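Local coordinates for ScaE cell-surface anchored scaffoldin protein (Ruminococcus flavefaciens, PDB 2ZF9), which probably serves, through this type III cohesin module, as the dockerin-binding part of a scaffoldin that attaches the cellulosome to the bacterial cell surface, at residues 58-61 with 62-66; 158-161 with 162-166; 172-175 with 176-180. All coordinates share one frame; numbering follows the deposited sequence. Where two conformers were deposited one is given.

The three contacts come in series along the chain of this cohesin module, and none reaches beyond near neighbours in sequence. Contact 1 turns the chain between strands 50-58 and 66-73; contact 2 leads from strand 158-160 to the start of helix 166-178; contact 3 winds through the last turns of that helix into strand 180-187. The centres of contacts 1 and 2 lie 10 Å apart, and each is 13 Å from that of contact 3. Strand 158-160 is the common neighbour: it pairs antiparallel with strand 66-73, while Phe-159 N donates to Gln-172 OE1, so the helix and the turn are held to the same short strand.

Contact 1: residues 58-61 with 62-66; sequences EGAA and DKYAA
Ala-60 and Tyr-64 meet across a type II beta turn, Ala-60 to Lys-63, which carries the chain from strand 50-58 toward strand 66-73. The turn is closed by Lys-63 N, which donates to Ala-60 O at 3.0 Å; the N-H...O angle of 143° makes the bond somewhat bent. Asp-62 occupies the third position with a positive phi of 63°, as a type II turn requires.

The side chain of Tyr-64 tells most of the story. Its CB leaves the backbone beside strand 158-160, packing against Thr-160 O. With chi1 at 77°, CG sits between the backbone N and the carbonyl carbon, which turns the ring edge toward Ala-60. CD1 then approaches Ala-60 twice, lying 3.2 Å from Ala-60 O and 3.6 Å from Ala-60 CB. The carbonyl oxygen comes to the ring at its edge, near the ring plane, while the methyl group supplies the apolar part of the contact. CE1, one atom further out, is still 3.7 Å from Ala-60 O and 4.0 Å from Ala-60 CB. At the tip, OH is hydrogen-bonded to Lys-122 O, so the phenol is held at its far end as well as along its edge. Phe-159 stacks with the ring and also touches Ala-60, joining the turn to the neighbouring strand.

At the third position of the turn, Asp-62 OD1 forms a salt bridge with Lys-122 NZ, which brings the turn to the same residue that receives the tyrosine hydroxyl. The aliphatic start of Lys-63 lies along the turn before its chain bends at chi2: CB is 3.3 Å from Ala-60 O, and CG is 3.4 Å from Ala-61 O.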
ATOM      1  N   GLU A  58      -2.821  10.182   0.591  1.00 20.79           N
ATOM      2  CA  GLU A  58      -3.554  11.432   0.485  1.00 24.27           C
ATOM      3  C   GLU A  58      -3.875  11.860   1.892  1.00 23.14           C
ATOM      4  O   GLU A  58      -4.071  11.010   2.776  1.00 21.14           O
ATOM      5  CB  GLU A  58      -4.853  11.195  -0.299  1.00 25.62           C
ATOM      6  CG  GLU A  58      -5.426  12.459  -0.906  1.00 40.60           C
ATOM      7  CD  GLU A  58      -6.793  12.238  -1.598  1.00 40.15           C
ATOM      8  OE1 GLU A  58      -6.933  11.287  -2.424  1.00 48.34           O
ATOM      9  OE2 GLU A  58      -7.709  13.044  -1.310  1.00 55.78           O
ATOM     10  N   GLY A  59      -3.861  13.170   2.143  1.00 22.16           N
ATOM     11  CA  GLY A  59      -4.347  13.684   3.402  1.00 18.66           C
ATOM     12  C   GLY A  59      -3.324  13.675   4.514  1.00 19.91           C
ATOM     13  O   GLY A  59      -3.692  13.907   5.659  1.00 20.83           O
ATOM     14  N   ALA A  60      -2.041  13.435   4.195  1.00 17.47           N
ATOM     15  CA  ALA A  60      -1.019  13.340   5.248  1.00 17.79           C
ATOM     16  C   ALA A  60       0.230  14.203   4.997  1.00 19.19           C
ATOM     17  O   ALA A  60       1.223  14.030   5.701  1.00 17.76           O
ATOM     18  CB  ALA A  60      -0.603  11.883   5.414  1.00 18.96           C
ATOM     19  N   ALA A  61       0.196  15.101   4.000  1.00 19.65           N
ATOM     20  CA  ALA A  61       1.403  15.846   3.616  1.00 19.19           C
ATOM     21  C   ALA A  61       1.931  16.619   4.810  1.00 19.29           C
ATOM     22  O   ALA A  61       1.158  17.229   5.534  1.00 18.73           O
ATOM     23  CB  ALA A  61       1.109  16.789   2.449  1.00 20.29           C
ATOM     24  N   ASP A  62       3.248  16.567   5.007  1.00 17.54           N
ATOM     25  CA  ASP A  62       3.957  17.215   6.114  1.00 17.93           C
ATOM     26  C   ASP A  62       3.596  16.710   7.497  1.00 17.85           C
ATOM     27  O   ASP A  62       3.936  17.340   8.493  1.00 19.69           O
ATOM     28  CB  ASP A  62       3.848  18.754   6.027  1.00 22.20           C
ATOM     29  CG  ASP A  62       4.271  19.273   4.662  1.00 30.44           C
ATOM     30  OD1 ASP A  62       5.313  18.806   4.153  1.00 27.82           O
ATOM     31  OD2 ASP A  62       3.551  20.119   4.097  1.00 35.58           O
ATOM     32  N   LYS A  63       2.946  15.548   7.572  1.00 17.76           N
ATOM     33  CA  LYS A  63       2.514  15.026   8.890  1.00 15.15           C
ATOM     34  C   LYS A  63       3.091  13.666   9.265  1.00 17.60           C
ATOM     35  O   LYS A  63       2.836  13.153  10.371  1.00 21.84           O
ATOM     36  CB  LYS A  63       0.985  14.870   8.910  1.00 16.43           C
ATOM     37  CG  LYS A  63       0.200  16.146   8.607  1.00 20.65           C
ATOM     38  CD  LYS A  63       0.519  17.233   9.605  1.00 21.90           C
ATOM     39  CE  LYS A  63      -0.334  18.490   9.323  1.00 27.65           C
ATOM     40  NZ  LYS A  63      -0.014  19.479  10.411  1.00 26.60           N
ATOM     41  N   TYR A  64       3.810  13.044   8.348  1.00 16.39           N
ATOM     42  CA  TYR A  64       4.340  11.714   8.621  1.00 15.91           C
ATOM     43  C   TYR A  64       5.762  11.557   8.129  1.00 17.51           C
ATOM     44  O   TYR A  64       6.277  12.406   7.370  1.00 15.97           O
ATOM     45  CB  TYR A  64       3.402  10.632   8.000  1.00 12.98           C
ATOM     46  CG  TYR A  64       3.588  10.504   6.486  1.00 16.29           C
ATOM     47  CD1 TYR A  64       2.951  11.390   5.604  1.00 14.21           C
ATOM     48  CD2 TYR A  64       4.408   9.519   5.944  1.00 16.27           C
ATOM     49  CE1 TYR A  64       3.142  11.273   4.221  1.00 14.72           C
ATOM     50  CE2 TYR A  64       4.610   9.406   4.558  1.00 18.07           C
ATOM     51  CZ  TYR A  64       3.981  10.301   3.711  1.00 19.08           C
ATOM     52  OH  TYR A  64       4.166  10.221   2.359  1.00 15.39           O
ATOM     53  N   ALA A  65       6.391  10.458   8.559  1.00 15.45           N
ATOM     54  CA  ALA A  65       7.718  10.062   8.077  1.00 17.35           C
ATOM     55  C   ALA A  65       7.954   8.551   8.175  1.00 16.56           C
ATOM     56  O   ALA A  65       8.567   7.978   7.270  1.00 17.00           O
ATOM     57  CB  ALA A  65       8.817  10.763   8.873  1.00 16.73           C
ATOM     58  N   ALA A  66       7.583   7.956   9.315  1.00 16.53           N
ATOM     59  CA  ALA A  66       7.920   6.556   9.608  1.00 18.70           C
ATOM     60  C   ALA A  66       6.781   5.678   9.077  1.00 18.57           C
ATOM     61  O   ALA A  66       5.650   5.799   9.555  1.00 18.60           O
ATOM     62  CB  ALA A  66       8.058   6.353  11.083  1.00 18.94           C
TER

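Contact 2: residues 158-161 with 162-166; sequences LFTN and VKKDE
Asn-161 grips the segment that follows it with both ends of its side-chain amide, bridging the end of strand 158-160 and the start of helix 166-178. The hydrogen bonds come first. Asn-161 ND2 donates to Asp-165 OD1 at 2.9 Å, almost straight at 170°. The acceptor lies in the plane of the amide, whereas the N-H meets OD1 on its syn side and out of the carboxylate plane; the two flat groups are turned 70° against each other. The other end of the amide, OD1, receives a weak bond from Lys-164 N at 2.9 Å, and the same N-H also points weakly to Asn-161 O. A chi1 of 58° places CG between the backbone N and the carbonyl carbon, turning the amide toward Lys-164 N and Asp-165. With an alanine here instead of Asn-161, Asp-165 OD1 would probably lose its link to the strand end, and Lys-164 N its weak side-chain acceptor.

The apolar contacts join Lys-164 to Thr-160. Lys-164 CG rests 3.8 Å from Thr-160 CG2, and CD and CE continue past this methyl, the two side chains crossing at about a right angle. Separately, the bend at chi3 brings Lys-164 NZ into van der Waals approach with Leu-158 CD2, at 4.1 Å.

Asp-165 is the N-cap residue of the helix: its OD1 also accepts from Gly-168 N. One carboxylate oxygen thus takes two N-H groups, which probably stabilises its negative charge and ties the orientation of the N-cap to the end of the strand.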
ATOM      1  N   LEU A 158       3.403   0.319  10.240  1.00 15.46           N
ATOM      2  CA  LEU A 158       3.459   1.643  10.847  1.00 14.05           C
ATOM      3  C   LEU A 158       3.042   2.704   9.835  1.00 17.23           C
ATOM      4  O   LEU A 158       3.279   2.564   8.637  1.00 15.48           O
ATOM      5  CB  LEU A 158       4.888   2.005  11.290  1.00 17.47           C
ATOM      6  CG  LEU A 158       5.582   1.212  12.396  1.00 20.38           C
ATOM      7  CD1 LEU A 158       6.988   1.754  12.545  1.00 22.83           C
ATOM      8  CD2 LEU A 158       4.812   1.297  13.732  1.00 20.24           C
ATOM      9  N   PHE A 159       2.413   3.765  10.336  1.00 15.36           N
ATOM     10  CA  PHE A 159       2.216   4.947   9.511  1.00 16.60           C
ATOM     11  C   PHE A 159       2.078   6.119  10.462  1.00 17.66           C
ATOM     12  O   PHE A 159       0.992   6.353  11.002  1.00 15.87           O
ATOM     13  CB  PHE A 159       0.980   4.859   8.607  1.00 16.54           C
ATOM     14  CG  PHE A 159       0.976   5.939   7.560  1.00 18.41           C
ATOM     15  CD1 PHE A 159       1.494   5.692   6.311  1.00 12.38           C
ATOM     16  CD2 PHE A 159       0.524   7.226   7.858  1.00 17.22           C
ATOM     17  CE1 PHE A 159       1.576   6.721   5.334  1.00 15.41           C
ATOM     18  CE2 PHE A 159       0.578   8.242   6.877  1.00 19.14           C
ATOM     19  CZ  PHE A 159       1.127   7.978   5.629  1.00 15.96           C
ATOM     20  N   THR A 160       3.173   6.834  10.698  1.00 17.22           N
ATOM     21  CA  THR A 160       3.237   7.686  11.894  1.00 17.93           C
ATOM     22  C   THR A 160       4.292   8.763  11.696  1.00 18.59           C
ATOM     23  O   THR A 160       4.871   8.855  10.612  1.00 16.32           O
ATOM     24  CB  THR A 160       3.483   6.841  13.213  1.00 17.22           C
ATOM     25  OG1 THR A 160       3.176   7.630  14.367  1.00 18.57           O
ATOM     26  CG2 THR A 160       4.912   6.238  13.301  1.00 20.29           C
ATOM     27  N   ASN A 161       4.485   9.604  12.718  1.00 17.85           N
ATOM     28  CA  ASN A 161       5.357  10.778  12.594  1.00 17.69           C
ATOM     29  C   ASN A 161       6.689  10.558  13.320  1.00 20.13           C
ATOM     30  O   ASN A 161       6.868   9.507  13.954  1.00 17.43           O
ATOM     31  CB  ASN A 161       4.619  12.065  13.044  1.00 18.54           C
ATOM     32  CG  ASN A 161       4.114  12.007  14.481  1.00 22.19           C
ATOM     33  OD1 ASN A 161       4.499  11.128  15.253  1.00 19.83           O
ATOM     34  ND2 ASN A 161       3.250  12.958  14.846  1.00 20.85           N
ATOM     35  N   VAL A 162       7.631  11.495  13.259  1.00 18.35           N
ATOM     36  CA  VAL A 162       8.937  11.182  13.849  0.50 21.75           C
ATOM     37  C   VAL A 162       8.876  11.003  15.373  1.00 24.34           C
ATOM     38  O   VAL A 162       9.568  10.142  15.907  1.00 25.46           O
ATOM     39  CB  VAL A 162      10.103  12.128  13.421  0.50 21.25           C
ATOM     40  CG1 VAL A 162      10.247  12.166  11.907  0.50 20.52           C
ATOM     41  CG2 VAL A 162       9.931  13.520  13.969  0.50 21.60           C
ATOM     42  N   LYS A 163       8.028  11.764  16.068  1.00 23.06           N
ATOM     43  CA  LYS A 163       8.010  11.646  17.528  1.00 25.52           C
ATOM     44  C   LYS A 163       7.165  10.503  18.087  1.00 26.29           C
ATOM     45  O   LYS A 163       7.312  10.124  19.255  1.00 26.30           O
ATOM     46  CB  LYS A 163       7.562  12.947  18.147  1.00 28.94           C
ATOM     47  CG  LYS A 163       8.666  13.984  18.200  1.00 32.90           C
ATOM     48  CD  LYS A 163       8.095  15.302  18.664  1.00 37.67           C
ATOM     49  CE  LYS A 163       9.201  16.347  18.822  1.00 37.71           C
ATOM     50  NZ  LYS A 163       8.580  17.560  19.434  1.00 44.21           N
ATOM     51  N   LYS A 164       6.267   9.977  17.258  1.00 26.94           N
ATOM     52  CA  LYS A 164       5.228   9.042  17.697  1.00 27.21           C
ATOM     53  C   LYS A 164       4.483   9.555  18.910  1.00 27.30           C
ATOM     54  O   LYS A 164       4.312   8.850  19.894  1.00 31.74           O
ATOM     55  CB  LYS A 164       5.818   7.658  17.955  1.00 30.36           C
ATOM     56  CG  LYS A 164       6.301   6.974  16.717  1.00 32.22           C
ATOM     57  CD  LYS A 164       6.397   5.478  16.951  1.00 43.48           C
ATOM     58  CE  LYS A 164       5.016   4.862  17.192  1.00 36.38           C
ATOM     59  NZ  LYS A 164       5.031   3.365  17.262  1.00 39.64           N
ATOM     60  N   ASP A 165       4.037  10.799  18.834  1.00 24.04           N
ATOM     61  CA  ASP A 165       3.211  11.380  19.868  1.00 25.55           C
ATOM     62  C   ASP A 165       1.743  10.999  19.641  1.00 26.22           C
ATOM     63  O   ASP A 165       1.437  10.140  18.815  1.00 24.24           O
ATOM     64  CB  ASP A 165       3.389  12.919  19.885  1.00 25.72           C
ATOM     65  CG  ASP A 165       3.137  13.571  18.517  1.00 28.95           C
ATOM     66  OD1 ASP A 165       2.514  12.919  17.659  1.00 22.28           O
ATOM     67  OD2 ASP A 165       3.541  14.750  18.293  1.00 27.60           O
ATOM     68  N   GLU A 166       0.830  11.637  20.365  1.00 23.82           N
ATOM     69  CA  GLU A 166      -0.575  11.285  20.289  1.00 25.15           C
ATOM     70  C   GLU A 166      -1.087  11.473  18.861  1.00 19.88           C
ATOM     71  O   GLU A 166      -1.852  10.665  18.374  1.00 17.07           O
ATOM     72  CB  GLU A 166      -1.409  12.142  21.261  1.00 26.17           C
ATOM     73  CG  GLU A 166      -2.854  11.658  21.438  1.00 29.54           C
ATOM     74  CD  GLU A 166      -3.764  12.698  22.102  1.00 32.05           C
ATOM     75  OE1 GLU A 166      -3.365  13.872  22.217  1.00 41.58           O
ATOM     76  OE2 GLU A 166      -4.893  12.336  22.475  1.00 43.98           O
TER

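Contact 3: residues 172-175 with 176-180; sequences QAWT and FTQGI
With CG anti to the backbone N (chi1 175°), Trp-174 lays its indole back along the helix under Gln-178 CB. This CH-pi contact is nearly perpendicular: CB stands 3.6 Å from the centroid of the six-membered ring, only 9° off the ring normal. The chi1 of Gln-178, -60°, sets its CG to pass Trp-174 CZ3 at 4.0 Å. Lys-31 adds a cation-pi partner to the indole.

Two residues earlier along the helix, Gln-172 CG packs on Phe-176 CD2 at 3.8 Å; the Gln-172 amide accepts from Phe-159 N through OE1 and pairs with Tyr-18 OH through NE2. Ala-173 O accepts twice from Thr-177, from the backbone N and from OG1 at 2.7 Å, the two donors arriving from opposite faces of the carbonyl plane.

Gly-179 and Ile-180 form the exit into strand 180-187. A CB on Gly-179 would fall close to Trp-174 CD1 and Thr-175 CA. Gly-179 N donates to Thr-175 O, and Ile-180 CG1 lies 3.3 Å from that same oxygen. The i to i+4 pairs Gln-172/Phe-176 and Trp-174/Gln-178, each over its own N-H...O bond (Phe-176 N to Gln-172 O, Gln-178 N to Trp-174 O), are characteristic of an alpha-helix, here the one packed beside strand 158-160 in this cohesin module.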
ATOM      1  N   GLN A 172      -1.977   6.853  12.802  1.00 13.58           N
ATOM      2  CA  GLN A 172      -1.715   5.435  12.482  1.00 15.25           C
ATOM      3  C   GLN A 172      -2.971   4.573  12.688  1.00 15.46           C
ATOM      4  O   GLN A 172      -3.293   3.722  11.860  1.00 16.21           O
ATOM      5  CB  GLN A 172      -0.609   4.876  13.375  1.00 17.15           C
ATOM      6  CG  GLN A 172      -0.164   3.465  13.001  1.00 15.92           C
ATOM      7  CD  GLN A 172       1.165   3.150  13.645  1.00 15.16           C
ATOM      8  OE1 GLN A 172       2.203   3.604  13.186  1.00 15.79           O
ATOM      9  NE2 GLN A 172       1.125   2.412  14.740  1.00 17.32           N
ATOM     10  N   ALA A 173      -3.640   4.753  13.827  1.00 16.97           N
ATOM     11  CA  ALA A 173      -4.860   4.019  14.109  1.00 15.64           C
ATOM     12  C   ALA A 173      -5.893   4.320  13.023  1.00 17.24           C
ATOM     13  O   ALA A 173      -6.549   3.400  12.533  1.00 15.85           O
ATOM     14  CB  ALA A 173      -5.405   4.392  15.501  1.00 16.62           C
ATOM     15  N   TRP A 174      -6.032   5.597  12.637  1.00 14.14           N
ATOM     16  CA  TRP A 174      -6.958   5.925  11.552  1.00 15.72           C
ATOM     17  C   TRP A 174      -6.553   5.158  10.289  1.00 16.19           C
ATOM     18  O   TRP A 174      -7.395   4.572   9.615  1.00 15.54           O
ATOM     19  CB  TRP A 174      -7.034   7.453  11.241  1.00 13.65           C
ATOM     20  CG  TRP A 174      -7.922   7.667  10.038  1.00 18.19           C
ATOM     21  CD1 TRP A 174      -7.548   7.655   8.725  1.00 19.41           C
ATOM     22  CD2 TRP A 174      -9.352   7.795  10.056  1.00 18.90           C
ATOM     23  NE1 TRP A 174      -8.671   7.808   7.919  1.00 20.06           N
ATOM     24  CE2 TRP A 174      -9.786   7.885   8.715  1.00 17.02           C
ATOM     25  CE3 TRP A 174     -10.307   7.851  11.089  1.00 19.93           C
ATOM     26  CZ2 TRP A 174     -11.140   8.016   8.368  1.00 22.62           C
ATOM     27  CZ3 TRP A 174     -11.669   7.994  10.753  1.00 17.64           C
ATOM     28  CH2 TRP A 174     -12.066   8.100   9.405  1.00 21.76           C
ATOM     29  N   THR A 175      -5.276   5.202   9.948  1.00 15.79           N
ATOM     30  CA  THR A 175      -4.833   4.650   8.671  1.00 15.48           C
ATOM     31  C   THR A 175      -5.226   3.166   8.529  1.00 16.82           C
ATOM     32  O   THR A 175      -5.793   2.758   7.526  1.00 15.27           O
ATOM     33  CB  THR A 175      -3.322   4.756   8.577  1.00 12.61           C
ATOM     34  OG1 THR A 175      -2.981   6.124   8.462  1.00 15.36           O
ATOM     35  CG2 THR A 175      -2.770   4.030   7.325  1.00 17.21           C
ATOM     36  N   PHE A 176      -4.927   2.368   9.543  1.00 14.60           N
ATOM     37  CA  PHE A 176      -5.098   0.935   9.419  1.00 17.05           C
ATOM     38  C   PHE A 176      -6.517   0.482   9.744  1.00 18.67           C
ATOM     39  O   PHE A 176      -6.899  -0.645   9.392  1.00 19.95           O
ATOM     40  CB  PHE A 176      -4.093   0.225  10.321  1.00 14.90           C
ATOM     41  CG  PHE A 176      -2.659   0.306   9.798  1.00 17.08           C
ATOM     42  CD1 PHE A 176      -2.322  -0.283   8.598  1.00 15.02           C
ATOM     43  CD2 PHE A 176      -1.668   0.941  10.536  1.00 17.36           C
ATOM     44  CE1 PHE A 176      -0.985  -0.240   8.094  1.00 18.52           C
ATOM     45  CE2 PHE A 176      -0.313   0.992  10.056  1.00 19.88           C
ATOM     46  CZ  PHE A 176       0.008   0.398   8.833  1.00 19.85           C
ATOM     47  N   THR A 177      -7.299   1.313  10.431  1.00 16.62           N
ATOM     48  CA  THR A 177      -8.696   0.893  10.721  1.00 18.15           C
ATOM     49  C   THR A 177      -9.737   1.439   9.744  1.00 18.43           C
ATOM     50  O   THR A 177     -10.817   0.827   9.541  1.00 18.31           O
ATOM     51  CB  THR A 177      -9.184   1.288  12.135  1.00 16.74           C
ATOM     52  OG1 THR A 177      -9.163   2.721  12.264  1.00 17.04           O
ATOM     53  CG2 THR A 177      -8.356   0.616  13.240  1.00 24.07           C
ATOM     54  N   GLN A 178      -9.448   2.594   9.165  1.00 16.83           N
ATOM     55  CA  GLN A 178     -10.414   3.279   8.302  1.00 17.69           C
ATOM     56  C   GLN A 178      -9.838   3.858   6.999  1.00 20.41           C
ATOM     57  O   GLN A 178     -10.593   4.233   6.087  1.00 18.32           O
ATOM     58  CB  GLN A 178     -11.099   4.428   9.080  1.00 20.58           C
ATOM     59  CG  GLN A 178     -11.889   3.994  10.349  1.00 20.27           C
ATOM     60  CD  GLN A 178     -13.025   3.020  10.060  1.00 21.25           C
ATOM     61  OE1 GLN A 178     -13.514   2.930   8.941  1.00 19.57           O
ATOM     62  NE2 GLN A 178     -13.459   2.289  11.102  1.00 24.94           N
ATOM     63  N   GLY A 179      -8.516   3.950   6.895  1.00 18.09           N
ATOM     64  CA  GLY A 179      -7.963   4.748   5.802  1.00 16.15           C
ATOM     65  C   GLY A 179      -7.388   3.923   4.673  1.00 18.26           C
ATOM     66  O   GLY A 179      -6.553   4.424   3.912  1.00 18.64           O
ATOM     67  N   ILE A 180      -7.823   2.665   4.531  1.00 15.02           N
ATOM     68  CA  ILE A 180      -7.260   1.847   3.444  1.00 15.63           C
ATOM     69  C   ILE A 180      -8.260   1.707   2.319  1.00 16.69           C
ATOM     70  O   ILE A 180      -9.387   1.285   2.556  1.00 17.38           O
ATOM     71  CB  ILE A 180      -6.811   0.435   3.916  1.00 16.61           C
ATOM     72  CG1 ILE A 180      -5.797   0.520   5.078  1.00 16.62           C
ATOM     73  CG2 ILE A 180      -6.252  -0.334   2.716  1.00 17.01           C
ATOM     74  CD1 ILE A 180      -4.512   1.362   4.760  1.00 13.47           C
TER